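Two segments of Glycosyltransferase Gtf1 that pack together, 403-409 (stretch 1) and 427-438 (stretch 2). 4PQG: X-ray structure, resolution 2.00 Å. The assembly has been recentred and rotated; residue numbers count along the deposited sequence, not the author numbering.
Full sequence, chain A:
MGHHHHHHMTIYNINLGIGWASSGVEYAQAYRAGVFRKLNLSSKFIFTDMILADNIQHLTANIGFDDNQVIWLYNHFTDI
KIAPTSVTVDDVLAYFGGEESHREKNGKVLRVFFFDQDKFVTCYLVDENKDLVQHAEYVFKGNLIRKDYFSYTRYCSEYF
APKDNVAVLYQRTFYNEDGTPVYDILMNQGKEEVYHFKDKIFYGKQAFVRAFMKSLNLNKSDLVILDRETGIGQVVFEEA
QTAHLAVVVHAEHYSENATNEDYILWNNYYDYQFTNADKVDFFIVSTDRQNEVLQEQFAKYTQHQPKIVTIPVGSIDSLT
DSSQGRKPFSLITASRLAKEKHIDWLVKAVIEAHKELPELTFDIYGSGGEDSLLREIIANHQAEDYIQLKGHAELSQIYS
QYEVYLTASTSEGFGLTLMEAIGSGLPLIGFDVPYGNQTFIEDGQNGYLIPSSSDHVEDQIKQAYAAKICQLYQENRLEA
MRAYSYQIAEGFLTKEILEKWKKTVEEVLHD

Stretch 1 (403-409) EVYLTAS
Stretch 2, residues 427-438: PLIGFDVPYGNQ

The two stretches meet as neighbouring parallel strands, strand 404-406 and a strand that begins at Leu428, whose N-to-C directions differ by 17° and whose axes approach to 4.9 Å. The register pairs Val404 with Pro427, Tyr405 with Leu428, Leu406 with Ile429 and Thr407 with Gly430, at CA-CA distances of 4.9 to 5.1 Å. The paired segments are extended: phi/psi is -104/136 at Tyr405, -115/140 at Leu406, -117/137 at Leu428 and -118/118 at Ile429. Gly430 is more stretched, at -153/176, whereas Ala408 turns off at -119/16. Further along stretch 2, a cis peptide bond precedes Tyr435, and Asn437 is helical at -62/-39.

Three backbone hydrogen bonds join the strands. Tyr405 N donates to Pro427 O (2.9 Å, 170°), Ile429 N donates to Tyr405 O (3.0 Å, 160°), and Thr407 N donates to Ile429 O (3.1 Å, 163°). Tyr405 and Ile429 thus each use both N and O across the gap, the alternation expected of parallel strands. Proline lacks an amide hydrogen, but Pro427 needs only its carbonyl here; its ring carbon CD lies 2.9 Å from Glu403 O. Two CA-H...O contacts supplement the ladder, Leu428 CA to Tyr405 O at 3.4 Å and Gly430 CA to Thr407 O at 3.3 Å.

Apolar side chains pack on both faces of this buried sheet. Leu406, Leu428 and Ile429 suit it because their side chains need no polar partner; the ends of both leucines come nearer the other stretch. On the face of Tyr405 and Leu428, Tyr405 (chi1 -174°, t; chi2 97°) brings CB to 3.7 Å from CD2 of Leu428 (m, t), while its ring leads away and its hydroxyl is hydrogen-bonded elsewhere in the structure. On the face of Leu406 and Ile429, Leu406 (m, t) places CD2 3.9 Å from Ile429 CB. Ile429 (m, t) also extends CD1 to 4.1 Å from CG1 of Val404 (chi1 177°, t). Branched Val404 additionally reaches Pro427, CG2 to CG at 4.3 Å. Glycine suits position 430 because an ideal CB on Gly430 would clash with Thr407 CG2.

Beyond the ladder, Phe431 (chi1 -77°, m; chi2 -60°) points toward stretch 1. Its ring edge meets two carbonyls near the ring plane, with CE2 3.3 Å from Ala408 O and CD2 3.7 Å from Ser409 O, so weakly polarised C-H groups face oxygens. The small Ala408 side chain fits beside it, CB to Phe431 CE2 at 4.0 Å.

Water supplies the remaining polar links. Water 1 bonds Thr407 OG1 (2.5 Å) and donates to Asn437 OD1 (2.7 Å). Water 2 donates to Ser409 O (2.7 Å) and, weakly, to Thr407 O (3.1 Å), accepts from Phe431 N and Asn437 ND2 (2.9 Å each), and bonds Thr407 OG1 (3.1 Å). Thr407 (chi1 162°, t) suits this site because its hydroxyl bonds both waters. Asn437 (chi1 -81°, m; chi2 9°) has an amide that can both donate and accept; ND2 also donates to Phe431 O (2.7 Å), bracing stretch 2 internally. Altogether the contact buries 554 Å², summed over both sides.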

# COMPACT_ATOMS: atom_id res chain seq x y z
N GLU A 403 22.78 -10.68 -5.69
CA GLU A 403 23.85 -9.88 -6.23
C GLU A 403 23.41 -8.59 -6.90
O GLU A 403 24.00 -7.53 -6.63
CB GLU A 403 24.74 -10.71 -7.15
CG GLU A 403 25.59 -11.71 -6.36
CD GLU A 403 26.59 -12.46 -7.22
OE1 GLU A 403 26.35 -12.61 -8.44
OE2 GLU A 403 27.62 -12.91 -6.66
N VAL A 404 22.38 -8.66 -7.74
CA VAL A 404 21.97 -7.52 -8.56
C VAL A 404 20.44 -7.40 -8.58
O VAL A 404 19.73 -8.41 -8.63
CB VAL A 404 22.49 -7.64 -10.01
CG1 VAL A 404 21.99 -6.48 -10.88
CG2 VAL A 404 24.02 -7.73 -10.05
N TYR A 405 19.95 -6.16 -8.57
CA TYR A 405 18.52 -5.87 -8.66
C TYR A 405 18.19 -5.38 -10.07
O TYR A 405 18.90 -4.54 -10.61
CB TYR A 405 18.12 -4.79 -7.63
CG TYR A 405 16.63 -4.53 -7.57
CD1 TYR A 405 15.83 -5.15 -6.61
CD2 TYR A 405 16.00 -3.68 -8.50
CE1 TYR A 405 14.45 -4.93 -6.57
CE2 TYR A 405 14.63 -3.47 -8.47
CZ TYR A 405 13.86 -4.09 -7.50
OH TYR A 405 12.50 -3.88 -7.48
N LEU A 406 17.08 -5.90 -10.62
CA LEU A 406 16.54 -5.49 -11.93
C LEU A 406 15.16 -4.80 -11.87
O LEU A 406 14.28 -5.24 -11.15
CB LEU A 406 16.39 -6.72 -12.83
CG LEU A 406 17.58 -7.64 -13.08
CD1 LEU A 406 17.16 -8.76 -14.03
CD2 LEU A 406 18.75 -6.85 -13.66
N THR A 407 14.96 -3.77 -12.68
CA THR A 407 13.69 -3.07 -12.81
C THR A 407 13.54 -2.70 -14.27
O THR A 407 14.51 -2.25 -14.91
CB THR A 407 13.62 -1.78 -11.93
OG1 THR A 407 12.56 -0.93 -12.40
CG2 THR A 407 14.94 -0.99 -12.00
N ALA A 408 12.34 -2.93 -14.78
CA ALA A 408 11.89 -2.50 -16.10
C ALA A 408 10.70 -1.55 -15.96
O ALA A 408 9.97 -1.32 -16.92
CB ALA A 408 11.52 -3.72 -16.91
N SER A 409 10.49 -1.03 -14.76
CA SER A 409 9.46 -0.03 -14.55
C SER A 409 9.76 1.20 -15.41
O SER A 409 10.91 1.68 -15.45
CB SER A 409 9.36 0.36 -13.07
OG SER A 409 8.43 1.41 -12.90
N PRO A 427 23.64 -3.53 -6.84
CA PRO A 427 23.66 -2.72 -8.05
C PRO A 427 22.27 -2.77 -8.68
O PRO A 427 21.55 -3.75 -8.50
CB PRO A 427 24.66 -3.45 -8.96
CG PRO A 427 25.52 -4.21 -8.00
CD PRO A 427 24.56 -4.68 -6.95
N LEU A 428 21.91 -1.71 -9.41
CA LEU A 428 20.60 -1.65 -10.08
C LEU A 428 20.77 -1.57 -11.59
O LEU A 428 21.62 -0.83 -12.09
CB LEU A 428 19.80 -0.43 -9.60
CG LEU A 428 19.70 -0.12 -8.10
CD1 LEU A 428 18.83 1.11 -7.89
CD2 LEU A 428 19.12 -1.29 -7.34
N ILE A 429 19.96 -2.32 -12.34
CA ILE A 429 19.86 -2.11 -13.79
C ILE A 429 18.42 -1.70 -14.14
O ILE A 429 17.50 -2.47 -13.89
CB ILE A 429 20.26 -3.37 -14.60
CG1 ILE A 429 21.70 -3.81 -14.26
CG2 ILE A 429 20.09 -3.13 -16.09
CD1 ILE A 429 22.08 -5.18 -14.81
N GLY A 430 18.24 -0.51 -14.69
CA GLY A 430 16.90 -0.02 -15.02
C GLY A 430 16.86 0.99 -16.15
O GLY A 430 17.90 1.41 -16.67
N PHE A 431 15.65 1.37 -16.53
CA PHE A 431 15.46 2.37 -17.58
C PHE A 431 15.90 3.77 -17.12
O PHE A 431 15.75 4.12 -15.94
CB PHE A 431 14.00 2.44 -18.00
CG PHE A 431 13.56 1.31 -18.89
CD1 PHE A 431 14.17 1.09 -20.14
CD2 PHE A 431 12.50 0.49 -18.52
CE1 PHE A 431 13.72 0.07 -20.97
CE2 PHE A 431 12.06 -0.54 -19.35
CZ PHE A 431 12.67 -0.75 -20.58
N ASP A 432 16.44 4.54 -18.06
CA ASP A 432 16.79 5.93 -17.83
C ASP A 432 15.53 6.78 -17.86
O ASP A 432 15.25 7.47 -18.84
CB ASP A 432 17.79 6.40 -18.89
CG ASP A 432 18.48 7.71 -18.52
OD1 ASP A 432 18.11 8.35 -17.51
OD2 ASP A 432 19.41 8.11 -19.25
N VAL A 433 14.74 6.70 -16.79
CA VAL A 433 13.45 7.38 -16.72
C VAL A 433 13.28 8.01 -15.35
O VAL A 433 13.78 7.48 -14.37
CB VAL A 433 12.25 6.44 -17.03
CG1 VAL A 433 12.19 6.08 -18.52
CG2 VAL A 433 12.28 5.19 -16.16
N PRO A 434 12.57 9.15 -15.28
CA PRO A 434 12.35 9.79 -13.98
C PRO A 434 11.29 9.05 -13.13
O PRO A 434 10.53 8.26 -13.67
CB PRO A 434 11.87 11.19 -14.36
CG PRO A 434 11.23 11.02 -15.69
CD PRO A 434 11.95 9.90 -16.39
N TYR A 435 11.26 9.26 -11.82
CA TYR A 435 12.28 10.01 -11.08
C TYR A 435 13.27 9.09 -10.37
O TYR A 435 14.46 9.40 -10.27
CB TYR A 435 11.60 10.94 -10.07
CG TYR A 435 10.65 11.86 -10.76
CD1 TYR A 435 11.11 13.01 -11.39
CD2 TYR A 435 9.28 11.57 -10.82
CE1 TYR A 435 10.24 13.87 -12.05
CE2 TYR A 435 8.40 12.42 -11.46
CZ TYR A 435 8.87 13.56 -12.08
OH TYR A 435 8.01 14.40 -12.74
N GLY A 436 12.77 7.96 -9.87
CA GLY A 436 13.54 7.09 -8.98
C GLY A 436 14.83 6.50 -9.54
O GLY A 436 15.86 6.49 -8.86
N ASN A 437 14.77 6.00 -10.77
CA ASN A 437 15.93 5.39 -11.41
C ASN A 437 17.06 6.39 -11.57
O ASN A 437 18.22 6.05 -11.39
CB ASN A 437 15.55 4.81 -12.78
CG ASN A 437 14.90 3.45 -12.68
OD1 ASN A 437 14.57 2.97 -11.59
ND2 ASN A 437 14.71 2.80 -13.83
N GLN A 438 16.70 7.62 -11.90
CA GLN A 438 17.68 8.68 -12.05
C GLN A 438 18.24 9.16 -10.70
O GLN A 438 19.35 9.68 -10.65
CB GLN A 438 17.11 9.82 -12.89
CG GLN A 438 16.89 9.43 -14.34
CD GLN A 438 15.95 10.36 -15.09
OE1 GLN A 438 15.34 11.25 -14.51
NE2 GLN A 438 15.83 10.14 -16.40
O HOH W 1 12.35 1.40 -11.40
O HOH W 2 13.32 0.57 -14.96